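Local coordinates for PUA domain-containing protein (Thermoplasma acidophilum DSM 1728, PDB 1Q7H), which is of unknown function but carries a PUA domain and probably binds RNA, perhaps in translation initiation, at residues I15-E29 against L56-R70. Residues are numbered along the deposited sequence; the frame is centred on the assembly and turned at random.
Unlike the reference sequence in segment 15-29: Gln18 (reference Ala), Ser20 (reference Ala).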
# COMPACT_ATOMS: atom_id res chain seq x y z
N ILE A 15 7.57 4.07 13.20
CA ILE A 15 7.21 3.55 11.89
C ILE A 15 6.73 2.11 12.00
O ILE A 15 5.79 1.72 11.32
CB ILE A 15 8.39 3.64 10.91
CG1 ILE A 15 8.92 5.08 10.87
CG2 ILE A 15 7.96 3.23 9.53
CD1 ILE A 15 7.88 6.10 10.48
N TRP A 16 7.36 1.32 12.86
CA TRP A 16 6.95 -0.08 13.03
C TRP A 16 5.51 -0.12 13.52
O TRP A 16 4.69 -0.92 13.04
CB TRP A 16 7.81 -0.81 14.06
CG TRP A 16 9.28 -0.80 13.80
CD1 TRP A 16 9.91 -0.60 12.60
CD2 TRP A 16 10.32 -1.01 14.76
NE1 TRP A 16 11.27 -0.67 12.76
CE2 TRP A 16 11.55 -0.92 14.07
CE3 TRP A 16 10.33 -1.26 16.14
CZ2 TRP A 16 12.78 -1.08 14.72
CZ3 TRP A 16 11.55 -1.41 16.78
CH2 TRP A 16 12.76 -1.32 16.07
N GLU A 17 5.20 0.74 14.49
CA GLU A 17 3.87 0.80 15.07
C GLU A 17 2.84 1.26 14.05
O GLU A 17 1.72 0.77 14.04
CB GLU A 17 3.87 1.72 16.29
CG GLU A 17 4.85 1.32 17.37
CD GLU A 17 4.86 2.30 18.54
OE1 GLU A 17 4.75 3.52 18.29
OE2 GLU A 17 4.99 1.85 19.70
N GLN A 18 3.20 2.21 13.20
CA GLN A 18 2.27 2.68 12.18
C GLN A 18 1.92 1.54 11.22
O GLN A 18 0.76 1.36 10.86
CB GLN A 18 2.88 3.83 11.39
CG GLN A 18 2.84 5.15 12.14
CD GLN A 18 1.44 5.71 12.26
OE1 GLN A 18 1.18 6.58 13.09
NE2 GLN A 18 0.53 5.23 11.41
N MSE A 19 2.93 0.79 10.80
CA MSE A 19 2.72 -0.32 9.88
C MSE A 19 2.00 -1.50 10.55
O MSE A 19 1.25 -2.23 9.90
CB MSE A 19 4.06 -0.78 9.31
CG MSE A 19 4.69 0.24 8.38
SE MSE A 19 3.56 0.70 6.85
CE MSE A 19 2.72 2.30 7.54
N SER A 20 2.22 -1.68 11.85
CA SER A 20 1.58 -2.76 12.60
C SER A 20 0.06 -2.55 12.63
O SER A 20 -0.70 -3.48 12.88
CB SER A 20 2.12 -2.82 14.04
OG SER A 20 1.62 -3.97 14.73
N ARG A 21 -0.38 -1.33 12.37
CA ARG A 21 -1.81 -1.04 12.34
C ARG A 21 -2.49 -1.86 11.25
O ARG A 21 -3.68 -2.16 11.34
CB ARG A 21 -2.05 0.44 12.04
CG ARG A 21 -1.77 1.39 13.20
CD ARG A 21 -2.09 2.80 12.77
NE ARG A 21 -3.34 2.84 12.01
CZ ARG A 21 -3.68 3.81 11.18
NH1 ARG A 21 -2.87 4.85 10.99
NH2 ARG A 21 -4.84 3.75 10.53
N TYR A 22 -1.74 -2.21 10.22
CA TYR A 22 -2.28 -2.97 9.11
C TYR A 22 -1.78 -4.40 9.13
O TYR A 22 -1.93 -5.13 8.15
CB TYR A 22 -1.89 -2.30 7.79
CG TYR A 22 -2.44 -0.91 7.67
CD1 TYR A 22 -3.81 -0.70 7.52
CD2 TYR A 22 -1.60 0.20 7.72
CE1 TYR A 22 -4.34 0.59 7.44
CE2 TYR A 22 -2.12 1.50 7.63
CZ TYR A 22 -3.49 1.68 7.49
OH TYR A 22 -4.02 2.95 7.40
N GLY A 23 -1.18 -4.78 10.25
CA GLY A 23 -0.65 -6.13 10.38
C GLY A 23 0.65 -6.33 9.61
O GLY A 23 1.07 -7.47 9.41
N ILE A 24 1.28 -5.24 9.17
CA ILE A 24 2.55 -5.33 8.45
C ILE A 24 3.62 -5.30 9.55
O ILE A 24 3.83 -4.28 10.20
CB ILE A 24 2.72 -4.13 7.46
CG1 ILE A 24 1.58 -4.16 6.43
CG2 ILE A 24 4.07 -4.20 6.75
CD1 ILE A 24 1.53 -3.00 5.46
N ASP A 25 4.27 -6.43 9.75
CA ASP A 25 5.26 -6.57 10.81
C ASP A 25 6.73 -6.34 10.45
O ASP A 25 7.36 -7.20 9.85
CB ASP A 25 5.12 -7.98 11.42
CG ASP A 25 6.01 -8.20 12.63
OD1 ASP A 25 6.91 -7.36 12.90
OD2 ASP A 25 5.82 -9.22 13.32
N ILE A 26 7.26 -5.18 10.83
CA ILE A 26 8.67 -4.87 10.59
C ILE A 26 9.34 -4.50 11.90
O ILE A 26 10.38 -3.85 11.92
CB ILE A 26 8.86 -3.69 9.60
CG1 ILE A 26 7.99 -2.51 10.03
CG2 ILE A 26 8.53 -4.14 8.18
CD1 ILE A 26 8.22 -1.26 9.19
N THR A 27 8.73 -4.90 13.01
CA THR A 27 9.29 -4.61 14.33
C THR A 27 10.73 -5.09 14.38
O THR A 27 11.03 -6.21 13.98
CB THR A 27 8.48 -5.33 15.42
OG1 THR A 27 7.19 -4.72 15.53
CG2 THR A 27 9.19 -5.24 16.76
N GLY A 28 11.63 -4.23 14.87
CA GLY A 28 13.03 -4.60 14.96
C GLY A 28 13.88 -4.29 13.74
O GLY A 28 15.10 -4.36 13.81
N GLU A 29 13.26 -3.96 12.62
CA GLU A 29 14.01 -3.64 11.40
C GLU A 29 14.59 -2.22 11.49
O GLU A 29 13.88 -1.27 11.81
CB GLU A 29 13.10 -3.75 10.18
CG GLU A 29 12.35 -5.07 10.08
CD GLU A 29 12.99 -6.05 9.11
OE1 GLU A 29 14.09 -5.76 8.59
OE2 GLU A 29 12.39 -7.13 8.88
N LEU A 56 1.36 7.77 5.96
CA LEU A 56 2.46 6.84 5.82
C LEU A 56 1.91 5.70 4.96
O LEU A 56 0.93 5.05 5.32
CB LEU A 56 2.92 6.31 7.17
CG LEU A 56 3.79 7.26 7.98
CD1 LEU A 56 4.01 6.67 9.35
CD2 LEU A 56 5.11 7.48 7.27
N ILE A 57 2.55 5.49 3.82
CA ILE A 57 2.15 4.48 2.85
C ILE A 57 3.19 3.39 2.70
O ILE A 57 4.37 3.68 2.47
CB ILE A 57 1.96 5.16 1.47
CG1 ILE A 57 0.86 6.23 1.56
CG2 ILE A 57 1.64 4.14 0.40
CD1 ILE A 57 0.75 7.09 0.31
N PRO A 58 2.79 2.11 2.84
CA PRO A 58 3.78 1.03 2.67
C PRO A 58 4.05 0.94 1.18
O PRO A 58 3.16 1.20 0.38
CB PRO A 58 3.04 -0.20 3.19
CG PRO A 58 1.59 0.11 2.81
CD PRO A 58 1.48 1.57 3.23
N SER A 59 5.27 0.59 0.79
CA SER A 59 5.57 0.47 -0.63
C SER A 59 5.10 -0.91 -1.09
O SER A 59 4.81 -1.78 -0.27
CB SER A 59 7.08 0.57 -0.87
OG SER A 59 7.73 -0.62 -0.49
N VAL A 60 5.01 -1.11 -2.40
CA VAL A 60 4.60 -2.41 -2.89
C VAL A 60 5.67 -3.43 -2.51
O VAL A 60 5.37 -4.61 -2.38
CB VAL A 60 4.37 -2.43 -4.42
CG1 VAL A 60 3.05 -1.73 -4.74
CG2 VAL A 60 5.53 -1.74 -5.13
N TYR A 61 6.91 -2.98 -2.30
CA TYR A 61 7.98 -3.91 -1.91
C TYR A 61 7.72 -4.38 -0.49
O TYR A 61 7.89 -5.56 -0.19
CB TYR A 61 9.36 -3.25 -1.97
CG TYR A 61 9.68 -2.61 -3.29
CD1 TYR A 61 9.26 -3.19 -4.49
CD2 TYR A 61 10.39 -1.41 -3.35
CE1 TYR A 61 9.54 -2.59 -5.72
CE2 TYR A 61 10.68 -0.81 -4.57
CZ TYR A 61 10.25 -1.39 -5.75
OH TYR A 61 10.53 -0.78 -6.94
N LEU A 62 7.32 -3.46 0.39
CA LEU A 62 7.04 -3.85 1.76
C LEU A 62 5.82 -4.77 1.79
O LEU A 62 5.81 -5.76 2.51
CB LEU A 62 6.79 -2.63 2.65
CG LEU A 62 6.40 -2.97 4.10
CD1 LEU A 62 7.47 -3.87 4.73
CD2 LEU A 62 6.25 -1.70 4.91
N LEU A 63 4.80 -4.46 1.01
CA LEU A 63 3.61 -5.29 0.98
C LEU A 63 3.95 -6.74 0.63
O LEU A 63 3.32 -7.68 1.13
CB LEU A 63 2.59 -4.74 -0.02
CG LEU A 63 1.88 -3.43 0.32
CD1 LEU A 63 0.87 -3.12 -0.77
CD2 LEU A 63 1.18 -3.53 1.66
N ASN A 64 4.95 -6.93 -0.22
CA ASN A 64 5.32 -8.27 -0.64
C ASN A 64 6.36 -8.91 0.26
O ASN A 64 6.53 -10.12 0.24
CB ASN A 64 5.79 -8.25 -2.09
CG ASN A 64 4.64 -8.03 -3.06
OD1 ASN A 64 4.60 -7.05 -3.82
ND2 ASN A 64 3.69 -8.95 -3.03
N TYR A 65 7.04 -8.09 1.07
CA TYR A 65 8.04 -8.59 2.00
C TYR A 65 7.35 -9.00 3.31
O TYR A 65 7.69 -10.01 3.92
CB TYR A 65 9.08 -7.50 2.26
CG TYR A 65 9.99 -7.75 3.44
CD1 TYR A 65 10.67 -8.97 3.58
CD2 TYR A 65 10.21 -6.77 4.40
CE1 TYR A 65 11.53 -9.20 4.64
CE2 TYR A 65 11.09 -6.98 5.47
CZ TYR A 65 11.74 -8.20 5.58
OH TYR A 65 12.61 -8.43 6.63
N ARG A 66 6.39 -8.20 3.75
CA ARG A 66 5.65 -8.47 4.98
C ARG A 66 4.18 -8.15 4.73
O ARG A 66 3.75 -7.01 4.90
CB ARG A 66 6.19 -7.57 6.11
CG ARG A 66 7.56 -7.96 6.61
CD ARG A 66 7.47 -9.21 7.45
NE ARG A 66 8.77 -9.71 7.87
CZ ARG A 66 9.44 -10.67 7.24
NH1 ARG A 66 8.94 -11.24 6.15
NH2 ARG A 66 10.61 -11.09 7.72
N ASN A 67 3.42 -9.17 4.31
CA ASN A 67 2.01 -8.98 3.98
C ASN A 67 1.17 -8.34 5.08
O ASN A 67 1.40 -8.58 6.26
CB ASN A 67 1.32 -10.31 3.64
CG ASN A 67 1.92 -11.01 2.43
OD1 ASN A 67 2.59 -10.41 1.58
ND2 ASN A 67 1.66 -12.30 2.33
N PRO A 68 0.22 -7.48 4.70
CA PRO A 68 -0.64 -6.87 5.71
C PRO A 68 -1.64 -7.97 6.06
O PRO A 68 -1.78 -8.94 5.31
CB PRO A 68 -1.30 -5.72 4.95
CG PRO A 68 -1.38 -6.25 3.56
CD PRO A 68 0.02 -6.83 3.40
N SER A 69 -2.35 -7.83 7.17
CA SER A 69 -3.33 -8.84 7.56
C SER A 69 -4.76 -8.32 7.46
O SER A 69 -5.70 -9.04 7.76
CB SER A 69 -3.07 -9.32 8.99
OG SER A 69 -3.16 -8.25 9.91
N ARG A 70 -4.92 -7.07 7.06
CA ARG A 70 -6.25 -6.50 6.91
C ARG A 70 -6.28 -5.54 5.74
O ARG A 70 -5.24 -5.15 5.22
CB ARG A 70 -6.69 -5.78 8.20
CG ARG A 70 -5.71 -4.74 8.73
CD ARG A 70 -6.09 -4.26 10.13
NE ARG A 70 -7.26 -3.38 10.13
CZ ARG A 70 -7.23 -2.05 10.04
NH1 ARG A 70 -6.07 -1.41 9.96
NH2 ARG A 70 -8.36 -1.36 10.04
O HOH W 1 -6.76 1.59 10.53
O HOH W 2 3.50 -8.71 8.19
O HOH W 3 10.29 -8.39 9.75
O HOH W 4 12.84 -10.35 10.17
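Ile24 wedges its branches between strand 56-58, helix 60-65 and the loop after it. With CG2 anti to the backbone N and CG1 beside it (chi1 -61°), Ile24 CG2 lies 3.7 Å from Leu62 CG, CG1 packs on the ring of Pro68, and CD1 reaches Pro58 CB and Leu63 CD2. Selenomethionine Met19, bent at chi2 and chi3, slants across the same floor, its SE 3.8 Å from Pro58 CB and its CE near Leu56 CB. Leu56 meets Gln18 at about a right angle, CD1 against CG. Ile26 CG2 rests on Leu62 CD1. Gly23 closes helix 9-20 as the C-prime residue of a Schellman motif, and the carbonyls just before it face the linker: Ser69 N donates to Tyr22 O (2.9 Å), and Arg70 NH1 to Arg21 O (2.9 Å) from above the carbonyl plane. The Arg70 side chain crosses Tyr22 obliquely, guanidinium and ring planes 8° apart, with Arg70 NH1 3.4 Å from Tyr22 CD1; an alanine in place of Arg70 would probably leave Arg21 O without this donor and Tyr22 CD1 without its NH1 neighbour. Tyr65 OH donates to the syn side of Glu29 OE2 (2.6 Å), with Arg66 near but not salt-bridged, its charge probably favouring the carboxylate anion. An apolar core thus joins helix to sheet in the pre-PUA domain, while the two carbonyl bonds tie the helix end to the chain entering the PUA domain.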